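Local atomic coordinates of chitooligosaccharide oxidase (Gibberella zeae, PDB entry 6Y0R), a protein that uses bicovalently bound FAD to oxidise the C1 hydroxyl of chitooligosaccharides to lactones, reducing molecular oxygen to hydrogen peroxide. Residues Phe59-Ile64 against Leu99-Glu104; Ala126-Gly131 against Val157-His162; Gly184-Leu189 against Val219-Phe224. All blocks are in the same frame, centred on the assembly; numbering follows the deposited sequence.

Interaction 1: residues Phe59-Ile64 against Leu99-Glu104; sequences FEPAAI and LGFGGE. With FAD (flavin-adenine dinucleotide), chain B.
F59 lies against the backbone of G103 and E104 and buries more surface than any other residue here. Its ring takes the peptide between these two residues over one face. E104 N sits 3.5 Å above the ring plane, over the centre. G103 C is equally high but offset toward the rim. G103 CA adds an off-centre CH-pi contact, 4.2 Å from the centroid of the F59 ring and 30° off its normal. Over the same face, E104 CA comes 3.5 Å from CD1 of F59. The chi1 of F59 is -66°, with CG beside the backbone N and anti to the carbonyl carbon, and this lays the ring along the G103-E104 peptide.

F101 is the second main partner. Its CB meets CB of F59 at 3.8 Å, so the two phenylalanines touch through the bases of their side chains and not ring on ring. Farther out, CD2 of F101 lies 3.6 Å from the carbonyl O of F59. The same CD2 is 3.8 Å from CG of P61, whose ring crosses the F101 side chain obliquely. The contact between the segments is therefore van der Waals and CH-pi in kind. The carboxylate of E104 takes no part and bonds instead to H107.

At its other end the 99-104 loop meets the cofactor: L99 CB is 3.6 Å from FAD O3B, on the adenosine ribose. The contact thus joins the entry to strand 63-65 with a ribose-lining loop of the PCMH-type FAD-binding domain. P61 and F101 both pack on M109 of strand 108-111, the parallel neighbour of strand 63-65. P61 also touches W46 of helix 44-50. Strand 38-39 borders strand 63-65 antiparallel, through I64 and D39.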
# COMPACT_ATOMS: atom_id res chain seq x y z
N PHE A 59 -19.01 5.62 2.32
CA PHE A 59 -19.18 6.42 3.56
C PHE A 59 -19.56 7.84 3.16
O PHE A 59 -19.28 8.27 2.02
CB PHE A 59 -17.95 6.37 4.47
CG PHE A 59 -17.67 5.02 5.07
CD1 PHE A 59 -18.53 4.46 6.02
CD2 PHE A 59 -16.55 4.26 4.70
CE1 PHE A 59 -18.32 3.21 6.53
CE2 PHE A 59 -16.35 3.00 5.23
CZ PHE A 59 -17.21 2.47 6.16
N GLU A 60 -20.25 8.49 4.09
CA GLU A 60 -20.78 9.86 3.95
C GLU A 60 -20.07 10.75 4.96
O GLU A 60 -20.40 10.75 6.15
CB GLU A 60 -22.29 9.85 4.15
CG GLU A 60 -22.89 11.24 4.06
CD GLU A 60 -23.13 11.77 2.65
OE1 GLU A 60 -23.85 12.81 2.49
OE2 GLU A 60 -22.57 11.16 1.69
N PRO A 61 -19.07 11.53 4.52
CA PRO A 61 -18.44 12.53 5.37
C PRO A 61 -19.46 13.58 5.88
O PRO A 61 -20.49 13.75 5.24
CB PRO A 61 -17.38 13.18 4.50
CG PRO A 61 -17.13 12.15 3.39
CD PRO A 61 -18.45 11.45 3.18
N ALA A 62 -19.12 14.23 6.99
CA ALA A 62 -19.81 15.45 7.46
C ALA A 62 -19.57 16.62 6.50
O ALA A 62 -20.48 17.45 6.33
CB ALA A 62 -19.38 15.78 8.87
N ALA A 63 -18.39 16.69 5.88
CA ALA A 63 -17.93 17.80 5.04
C ALA A 63 -16.77 17.27 4.20
O ALA A 63 -16.03 16.37 4.70
CB ALA A 63 -17.51 18.98 5.87
N ILE A 64 -16.62 17.81 3.01
CA ILE A 64 -15.44 17.50 2.16
C ILE A 64 -14.75 18.81 1.86
O ILE A 64 -15.33 19.63 1.08
CB ILE A 64 -15.85 16.73 0.90
CG1 ILE A 64 -16.63 15.46 1.20
CG2 ILE A 64 -14.61 16.46 0.07
CD1 ILE A 64 -17.05 14.66 -0.02
N LEU A 99 -10.56 3.99 4.34
CA LEU A 99 -10.01 4.72 5.52
C LEU A 99 -9.72 6.19 5.20
O LEU A 99 -9.59 6.97 6.18
CB LEU A 99 -8.82 3.99 6.12
CG LEU A 99 -9.13 2.55 6.59
CD1 LEU A 99 -7.94 1.91 7.27
CD2 LEU A 99 -10.32 2.50 7.52
N GLY A 100 -9.70 6.63 3.94
CA GLY A 100 -9.54 8.07 3.66
C GLY A 100 -10.81 8.83 4.05
O GLY A 100 -10.74 10.08 4.12
N PHE A 101 -11.94 8.12 4.19
CA PHE A 101 -13.22 8.66 4.71
C PHE A 101 -13.23 8.59 6.24
O PHE A 101 -14.07 9.28 6.90
CB PHE A 101 -14.42 7.87 4.19
CG PHE A 101 -14.66 8.05 2.72
CD1 PHE A 101 -13.77 7.53 1.79
CD2 PHE A 101 -15.73 8.81 2.26
CE1 PHE A 101 -13.96 7.73 0.44
CE2 PHE A 101 -15.92 9.00 0.90
CZ PHE A 101 -15.04 8.47 -0.01
N GLY A 102 -12.32 7.82 6.82
CA GLY A 102 -12.38 7.51 8.25
C GLY A 102 -12.91 6.14 8.57
O GLY A 102 -12.97 5.85 9.78
N GLY A 103 -13.34 5.33 7.58
CA GLY A 103 -13.91 3.98 7.83
C GLY A 103 -15.22 4.02 8.59
O GLY A 103 -15.58 3.04 9.26
N GLU A 104 -15.91 5.15 8.51
CA GLU A 104 -17.22 5.42 9.17
C GLU A 104 -17.75 6.75 8.61
O GLU A 104 -17.01 7.44 7.92
CB GLU A 104 -17.10 5.49 10.69
CG GLU A 104 -16.17 6.57 11.17
CD GLU A 104 -15.92 6.55 12.68
OE1 GLU A 104 -16.53 5.70 13.38
OE2 GLU A 104 -15.17 7.39 13.16
PA FAD B . -6.42 6.84 0.56
O1A FAD B . -7.65 6.05 0.68
O2A FAD B . -6.48 8.24 0.08
O5B FAD B . -5.62 6.85 1.93
C5B FAD B . -5.14 5.65 2.54
C4B FAD B . -4.88 5.90 4.02
O4B FAD B . -3.82 6.89 4.15
C3B FAD B . -6.04 6.48 4.86
O3B FAD B . -5.90 6.11 6.23
C2B FAD B . -5.83 7.98 4.70
O2B FAD B . -6.48 8.77 5.70
C1B FAD B . -4.33 8.07 4.77
N9A FAD B . -3.76 9.22 4.09
C8A FAD B . -3.76 9.45 2.74
N7A FAD B . -3.17 10.59 2.41
C5A FAD B . -2.77 11.13 3.63
C6A FAD B . -2.10 12.33 3.96
N6A FAD B . -1.68 13.18 3.02
N1A FAD B . -1.88 12.60 5.28
C2A FAD B . -2.34 11.72 6.18
N3A FAD B . -2.96 10.55 5.98
C4A FAD B . -3.16 10.31 4.67
N1 FAD B . -0.04 -1.28 -2.49
C2 FAD B . 1.24 -1.65 -2.63
O2 FAD B . 2.05 -1.58 -1.63
N3 FAD B . 1.70 -2.06 -3.85
C4 FAD B . 0.90 -2.14 -4.98
O4 FAD B . 1.38 -2.51 -6.06
C4X FAD B . -0.45 -1.74 -4.86
N5 FAD B . -1.23 -1.75 -5.95
C5X FAD B . -2.50 -1.23 -5.83
C6 FAD B . -3.33 -1.15 -6.98
C7 FAD B . -4.62 -0.66 -6.89
C7M FAD B . -5.51 -0.60 -8.12
C8 FAD B . -5.12 -0.16 -5.62
C8M FAD B . -6.47 0.51 -5.46
C9 FAD B . -4.29 -0.28 -4.48
C9A FAD B . -3.00 -0.82 -4.56
N10 FAD B . -2.18 -0.90 -3.43
C10 FAD B . -0.85 -1.33 -3.54
C1' FAD B . -2.66 -0.51 -2.10
C2' FAD B . -2.32 0.95 -1.79
O2' FAD B . -0.94 1.09 -1.45
C3' FAD B . -3.19 1.39 -0.64
O3' FAD B . -4.55 1.25 -1.09
C4' FAD B . -2.86 2.84 -0.25
O4' FAD B . -3.15 3.09 1.13
C5' FAD B . -3.64 3.77 -1.13
O5' FAD B . -3.22 5.14 -0.94
P FAD B . -4.21 6.28 -1.40
O1P FAD B . -3.58 7.59 -1.13
O2P FAD B . -4.73 6.04 -2.77
O3P FAD B . -5.48 5.98 -0.43

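Interaction 2: residues Ala126-Gly131 against Val157-His162; sequences AKIQPG and VGLGGH. With FAD (flavin-adenine dinucleotide), chain B.
P130 and G160 bring their backbones together with CA atoms 4.1 Å apart, where the chain leaving strand 125-128 meets the start of helix 159-165. This is a glycine-rich helix N-terminus that binds one phosphate of the FAD diphosphate in the PCMH-type domain. G158 is the N-cap. Between the two segments, G160 N donates a hydrogen bond to P130 O at 3.0 Å. The donor lies in the carbonyl plane on a lone pair, with an N-H...O angle of 151°.

Two other amides of the 157-162 segment turn to the cofactor. G158 N donates to FAD O2P and G161 N donates to FAD O1P, both at 2.9 Å. The two oxygens belong to one phosphate, so this group is gripped by two backbone N-H groups. The helix start would probably also favour its negative charge. G160 has no side chain, and its CA comes 3.6 Å from CB of P130. The same proline ring borders the adenine, with CG 3.5 Å from FAD N6A.

Away from the cofactor, I128 and L159 form the apolar part of the contact. Their side chains cross at about a right angle, and I128 CG2 presses on L159 CD2 at 3.5 Å, tighter than usual carbon packing. L159 has CG anti to the backbone N (chi1 177°), which carries its branch toward the strand. L222 of strand 218-228 also packs on L159, and V137 of helix 134-145 on I128. At the flavin end, V157 CG2 lies 3.5 Å from FAD C9.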
# COMPACT_ATOMS: atom_id res chain seq x y z
N ALA A 126 13.46 14.97 -4.48
CA ALA A 126 12.17 15.36 -5.06
C ALA A 126 11.20 15.74 -3.95
O ALA A 126 11.17 15.04 -2.95
CB ALA A 126 11.59 14.23 -5.88
N LYS A 127 10.43 16.78 -4.16
CA LYS A 127 9.35 17.19 -3.24
C LYS A 127 8.05 16.91 -3.96
O LYS A 127 7.83 17.44 -5.08
CB LYS A 127 9.47 18.67 -2.90
CG LYS A 127 10.72 18.96 -2.08
CD LYS A 127 10.88 20.41 -1.69
CE LYS A 127 12.00 20.56 -0.69
NZ LYS A 127 12.67 21.87 -0.84
N ILE A 128 7.21 16.08 -3.35
CA ILE A 128 5.97 15.60 -4.00
C ILE A 128 4.79 15.81 -3.05
O ILE A 128 4.90 15.45 -1.87
CB ILE A 128 6.12 14.13 -4.41
CG1 ILE A 128 7.45 13.91 -5.13
CG2 ILE A 128 4.90 13.72 -5.20
CD1 ILE A 128 7.70 12.46 -5.53
N GLN A 129 3.73 16.36 -3.59
CA GLN A 129 2.45 16.47 -2.86
C GLN A 129 1.82 15.09 -2.80
O GLN A 129 1.88 14.33 -3.76
CB GLN A 129 1.56 17.53 -3.50
CG GLN A 129 2.19 18.93 -3.35
CD GLN A 129 1.30 20.03 -3.89
OE1 GLN A 129 0.64 19.90 -4.92
NE2 GLN A 129 1.16 21.09 -3.10
N PRO A 130 1.23 14.71 -1.66
CA PRO A 130 0.70 13.34 -1.52
C PRO A 130 -0.50 13.02 -2.41
O PRO A 130 -0.76 11.85 -2.65
CB PRO A 130 0.26 13.27 -0.05
CG PRO A 130 0.01 14.72 0.31
CD PRO A 130 1.05 15.52 -0.45
N GLY A 131 -1.22 14.03 -2.89
CA GLY A 131 -2.32 13.86 -3.84
C GLY A 131 -1.84 13.46 -5.25
O GLY A 131 -2.68 13.11 -6.03
N VAL A 157 -3.08 4.89 -7.71
CA VAL A 157 -2.88 4.92 -6.25
C VAL A 157 -2.30 6.27 -5.85
O VAL A 157 -1.43 6.80 -6.52
CB VAL A 157 -1.98 3.76 -5.80
CG1 VAL A 157 -1.40 3.97 -4.41
CG2 VAL A 157 -2.72 2.46 -5.91
N GLY A 158 -2.78 6.82 -4.73
CA GLY A 158 -2.19 8.06 -4.25
C GLY A 158 -0.84 7.82 -3.60
O GLY A 158 -0.71 6.86 -2.84
N LEU A 159 0.05 8.71 -3.76
CA LEU A 159 1.35 8.52 -3.09
C LEU A 159 1.15 8.77 -1.59
O LEU A 159 1.79 8.06 -0.78
CB LEU A 159 2.32 9.56 -3.66
CG LEU A 159 3.73 9.66 -3.11
CD1 LEU A 159 4.56 8.41 -3.34
CD2 LEU A 159 4.42 10.97 -3.17
N GLY A 160 0.31 9.54 -1.14
CA GLY A 160 0.05 9.74 0.30
C GLY A 160 -0.23 8.44 1.02
O GLY A 160 0.59 8.05 1.89
N GLY A 161 -1.33 7.76 0.71
CA GLY A 161 -1.65 6.56 1.47
C GLY A 161 -0.56 5.52 1.28
O GLY A 161 -0.22 4.80 2.21
N HIS A 162 -0.02 5.42 0.07
CA HIS A 162 0.94 4.35 -0.29
C HIS A 162 2.20 4.48 0.56
O HIS A 162 2.60 3.52 1.20
CB HIS A 162 1.28 4.53 -1.78
CG HIS A 162 1.92 3.35 -2.42
ND1 HIS A 162 3.20 3.38 -2.97
CD2 HIS A 162 1.42 2.13 -2.65
CE1 HIS A 162 3.41 2.18 -3.53
NE2 HIS A 162 2.34 1.41 -3.35
PA FAD B . -6.42 6.84 0.56
O1A FAD B . -7.65 6.05 0.68
O2A FAD B . -6.48 8.24 0.08
O5B FAD B . -5.62 6.85 1.93
C5B FAD B . -5.14 5.65 2.54
C4B FAD B . -4.88 5.90 4.02
O4B FAD B . -3.82 6.89 4.15
C3B FAD B . -6.04 6.48 4.86
O3B FAD B . -5.90 6.11 6.23
C2B FAD B . -5.83 7.98 4.70
O2B FAD B . -6.48 8.77 5.70
C1B FAD B . -4.33 8.07 4.77
N9A FAD B . -3.76 9.22 4.09
C8A FAD B . -3.76 9.45 2.74
N7A FAD B . -3.17 10.59 2.41
C5A FAD B . -2.77 11.13 3.63
C6A FAD B . -2.10 12.33 3.96
N6A FAD B . -1.68 13.18 3.02
N1A FAD B . -1.88 12.60 5.28
C2A FAD B . -2.34 11.72 6.18
N3A FAD B . -2.96 10.55 5.98
C4A FAD B . -3.16 10.31 4.67
N1 FAD B . -0.04 -1.28 -2.49
C2 FAD B . 1.24 -1.65 -2.63
O2 FAD B . 2.05 -1.58 -1.63
N3 FAD B . 1.70 -2.06 -3.85
C4 FAD B . 0.90 -2.14 -4.98
O4 FAD B . 1.38 -2.51 -6.06
C4X FAD B . -0.45 -1.74 -4.86
N5 FAD B . -1.23 -1.75 -5.95
C5X FAD B . -2.50 -1.23 -5.83
C6 FAD B . -3.33 -1.15 -6.98
C7 FAD B . -4.62 -0.66 -6.89
C7M FAD B . -5.51 -0.60 -8.12
C8 FAD B . -5.12 -0.16 -5.62
C8M FAD B . -6.47 0.51 -5.46
C9 FAD B . -4.29 -0.28 -4.48
C9A FAD B . -3.00 -0.82 -4.56
N10 FAD B . -2.18 -0.90 -3.43
C10 FAD B . -0.85 -1.33 -3.54
C1' FAD B . -2.66 -0.51 -2.10
C2' FAD B . -2.32 0.95 -1.79
O2' FAD B . -0.94 1.09 -1.45
C3' FAD B . -3.19 1.39 -0.64
O3' FAD B . -4.55 1.25 -1.09
C4' FAD B . -2.86 2.84 -0.25
O4' FAD B . -3.15 3.09 1.13
C5' FAD B . -3.64 3.77 -1.13
O5' FAD B . -3.22 5.14 -0.94
P FAD B . -4.21 6.28 -1.40
O1P FAD B . -3.58 7.59 -1.13
O2P FAD B . -4.73 6.04 -2.77
O3P FAD B . -5.48 5.98 -0.43

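Interaction 3: residues Gly184-Leu189 against Val219-Phe224; sequences GATVVL and VVELEF. With FAD (flavin-adenine dinucleotide), chain B.
The carbonyl O of T186 is gripped by two successive amides of the opposite strand. V220 N donates to it at 2.8 Å and nearly straight, with an angle of 172° at the hydrogen. E221 N gives a second, weak bond of 3.4 Å. Two residues facing one is a classic beta bulge, here in an antiparallel pair of the PCMH-type FAD-binding domain. V220 takes near-helical psi (-11°), which lets both amides turn to the same oxygen and shifts the register by one residue.

On one side of the bulge the pairing is regular. T186 N donates to E221 O at 2.8 Å, and E223 N to G184 O at 2.9 Å. A185 and L222 form the non-hydrogen-bonded pair between them. On the other side, V187 faces V219 in another non-hydrogen-bonded pair. The side chains of A185, V187, V219 and L222 share one sheet face. There helix 159-165 covers V219 and L222 through L164 and L159.

V220 leaves this pattern. Its CG1 meets CG2 of V188 at 3.8 Å, the two side chains crossing at about a right angle. Both valines also touch V73 of helix 70-83.

V219 reads the adenine with its backbone. Its N donates to FAD N1A at 3.0 Å, and its O accepts from FAD N6A at 2.9 Å. The bulge thus adjoins the residue that pairs with the adenine edge.

T186 and E221 lie on the other face, with CB near CB. With OG1 anti to the carbonyl carbon (chi1 -55°), T186 turns its hydroxyl to a water that also donates to E221 OE2 at 2.7 Å.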
# COMPACT_ATOMS: atom_id res chain seq x y z
N GLY A 184 12.28 13.51 4.18
CA GLY A 184 11.61 14.60 4.90
C GLY A 184 10.13 14.62 4.64
O GLY A 184 9.69 13.96 3.72
N ALA A 185 9.38 15.35 5.45
CA ALA A 185 7.93 15.53 5.23
C ALA A 185 7.48 16.84 5.88
O ALA A 185 8.09 17.28 6.88
CB ALA A 185 7.13 14.37 5.80
N THR A 186 6.45 17.41 5.32
CA THR A 186 5.74 18.55 5.89
C THR A 186 4.37 18.06 6.34
O THR A 186 3.63 17.47 5.51
CB THR A 186 5.75 19.72 4.91
OG1 THR A 186 7.12 19.95 4.58
CG2 THR A 186 5.12 20.95 5.51
N VAL A 187 4.00 18.37 7.59
CA VAL A 187 2.75 17.85 8.19
C VAL A 187 1.98 19.02 8.78
O VAL A 187 2.62 19.84 9.50
CB VAL A 187 3.05 16.79 9.27
CG1 VAL A 187 1.75 16.20 9.78
CG2 VAL A 187 4.01 15.72 8.77
N VAL A 188 0.70 19.06 8.49
CA VAL A 188 -0.27 19.94 9.18
C VAL A 188 -0.71 19.17 10.43
O VAL A 188 -1.48 18.20 10.29
CB VAL A 188 -1.45 20.37 8.30
CG1 VAL A 188 -2.47 21.17 9.12
CG2 VAL A 188 -0.95 21.16 7.08
N LEU A 189 -0.22 19.59 11.59
CA LEU A 189 -0.60 18.92 12.86
C LEU A 189 -2.06 19.17 13.16
O LEU A 189 -2.74 20.03 12.59
CB LEU A 189 0.31 19.36 14.01
CG LEU A 189 1.79 19.04 13.87
CD1 LEU A 189 2.52 19.49 15.11
CD2 LEU A 189 2.05 17.54 13.66
N VAL A 219 -0.34 15.02 5.99
CA VAL A 219 0.95 15.17 5.30
C VAL A 219 0.64 16.00 4.05
O VAL A 219 -0.35 15.71 3.38
CB VAL A 219 1.61 13.82 4.99
CG1 VAL A 219 2.88 13.99 4.17
CG2 VAL A 219 1.90 13.09 6.30
N VAL A 220 1.39 17.08 3.81
CA VAL A 220 1.08 17.96 2.63
C VAL A 220 2.27 18.00 1.67
O VAL A 220 2.07 18.50 0.56
CB VAL A 220 0.70 19.40 3.05
CG1 VAL A 220 -0.63 19.42 3.74
CG2 VAL A 220 1.77 20.00 3.94
N GLU A 221 3.42 17.49 2.07
CA GLU A 221 4.63 17.32 1.21
C GLU A 221 5.47 16.16 1.73
O GLU A 221 5.71 16.02 2.95
CB GLU A 221 5.46 18.60 1.17
CG GLU A 221 6.49 18.60 0.03
CD GLU A 221 7.41 19.82 0.03
OE1 GLU A 221 7.09 20.78 -0.68
OE2 GLU A 221 8.46 19.79 0.75
N LEU A 222 6.00 15.39 0.80
CA LEU A 222 6.94 14.31 1.07
C LEU A 222 8.19 14.60 0.26
O LEU A 222 8.04 14.95 -0.92
CB LEU A 222 6.35 12.97 0.63
CG LEU A 222 5.14 12.56 1.46
CD1 LEU A 222 4.37 11.44 0.78
CD2 LEU A 222 5.62 12.13 2.83
N GLU A 223 9.35 14.44 0.88
CA GLU A 223 10.63 14.61 0.17
C GLU A 223 11.31 13.25 0.12
O GLU A 223 11.38 12.56 1.12
CB GLU A 223 11.51 15.65 0.86
CG GLU A 223 12.79 15.92 0.07
CD GLU A 223 13.55 17.17 0.48
OE1 GLU A 223 13.41 17.61 1.67
OE2 GLU A 223 14.28 17.71 -0.40
N PHE A 224 11.91 12.93 -1.02
CA PHE A 224 12.59 11.64 -1.25
C PHE A 224 13.95 11.85 -1.91
O PHE A 224 14.12 12.80 -2.69
CB PHE A 224 11.79 10.77 -2.23
CG PHE A 224 10.38 10.42 -1.80
CD1 PHE A 224 9.35 11.32 -2.01
CD2 PHE A 224 10.14 9.22 -1.14
CE1 PHE A 224 8.06 11.00 -1.59
CE2 PHE A 224 8.86 8.90 -0.72
CZ PHE A 224 7.82 9.79 -0.97
PA FAD B . -6.42 6.84 0.56
O1A FAD B . -7.65 6.05 0.68
O2A FAD B . -6.48 8.24 0.08
O5B FAD B . -5.62 6.85 1.93
C5B FAD B . -5.14 5.65 2.54
C4B FAD B . -4.88 5.90 4.02
O4B FAD B . -3.82 6.89 4.15
C3B FAD B . -6.04 6.48 4.86
O3B FAD B . -5.90 6.11 6.23
C2B FAD B . -5.83 7.98 4.70
O2B FAD B . -6.48 8.77 5.70
C1B FAD B . -4.33 8.07 4.77
N9A FAD B . -3.76 9.22 4.09
C8A FAD B . -3.76 9.45 2.74
N7A FAD B . -3.17 10.59 2.41
C5A FAD B . -2.77 11.13 3.63
C6A FAD B . -2.10 12.33 3.96
N6A FAD B . -1.68 13.18 3.02
N1A FAD B . -1.88 12.60 5.28
C2A FAD B . -2.34 11.72 6.18
N3A FAD B . -2.96 10.55 5.98
C4A FAD B . -3.16 10.31 4.67
N1 FAD B . -0.04 -1.28 -2.49
C2 FAD B . 1.24 -1.65 -2.63
O2 FAD B . 2.05 -1.58 -1.63
N3 FAD B . 1.70 -2.06 -3.85
C4 FAD B . 0.90 -2.14 -4.98
O4 FAD B . 1.38 -2.51 -6.06
C4X FAD B . -0.45 -1.74 -4.86
N5 FAD B . -1.23 -1.75 -5.95
C5X FAD B . -2.50 -1.23 -5.83
C6 FAD B . -3.33 -1.15 -6.98
C7 FAD B . -4.62 -0.66 -6.89
C7M FAD B . -5.51 -0.60 -8.12
C8 FAD B . -5.12 -0.16 -5.62
C8M FAD B . -6.47 0.51 -5.46
C9 FAD B . -4.29 -0.28 -4.48
C9A FAD B . -3.00 -0.82 -4.56
N10 FAD B . -2.18 -0.90 -3.43
C10 FAD B . -0.85 -1.33 -3.54
C1' FAD B . -2.66 -0.51 -2.10
C2' FAD B . -2.32 0.95 -1.79
O2' FAD B . -0.94 1.09 -1.45
C3' FAD B . -3.19 1.39 -0.64
O3' FAD B . -4.55 1.25 -1.09
C4' FAD B . -2.86 2.84 -0.25
O4' FAD B . -3.15 3.09 1.13
C5' FAD B . -3.64 3.77 -1.13
O5' FAD B . -3.22 5.14 -0.94
P FAD B . -4.21 6.28 -1.40
O1P FAD B . -3.58 7.59 -1.13
O2P FAD B . -4.73 6.04 -2.77
O3P FAD B . -5.48 5.98 -0.43
O HOH W 1 8.56 18.14 2.89

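In the fold
All three contacts lie in the FAD-binding domain and touch the cofactor at different points: ribose for interaction 1, phosphate, adenine and flavin for interaction 2, adenine for interaction 3. Interaction 1 stands apart, its centre about 20 Å from that of interaction 2. It is only partly buried and rests on aromatic packing of loops beside a small mixed sheet. Interactions 2 and 3 are buried and adjoin in an antiparallel sheet, where strands 125-128 and 218-228 are neighbours. I128 N probably bonds to L222 O at their junction. Interaction 2 joins strand end to helix start through a backbone bond and apolar packing, interaction 3 strand to strand with several backbone bonds.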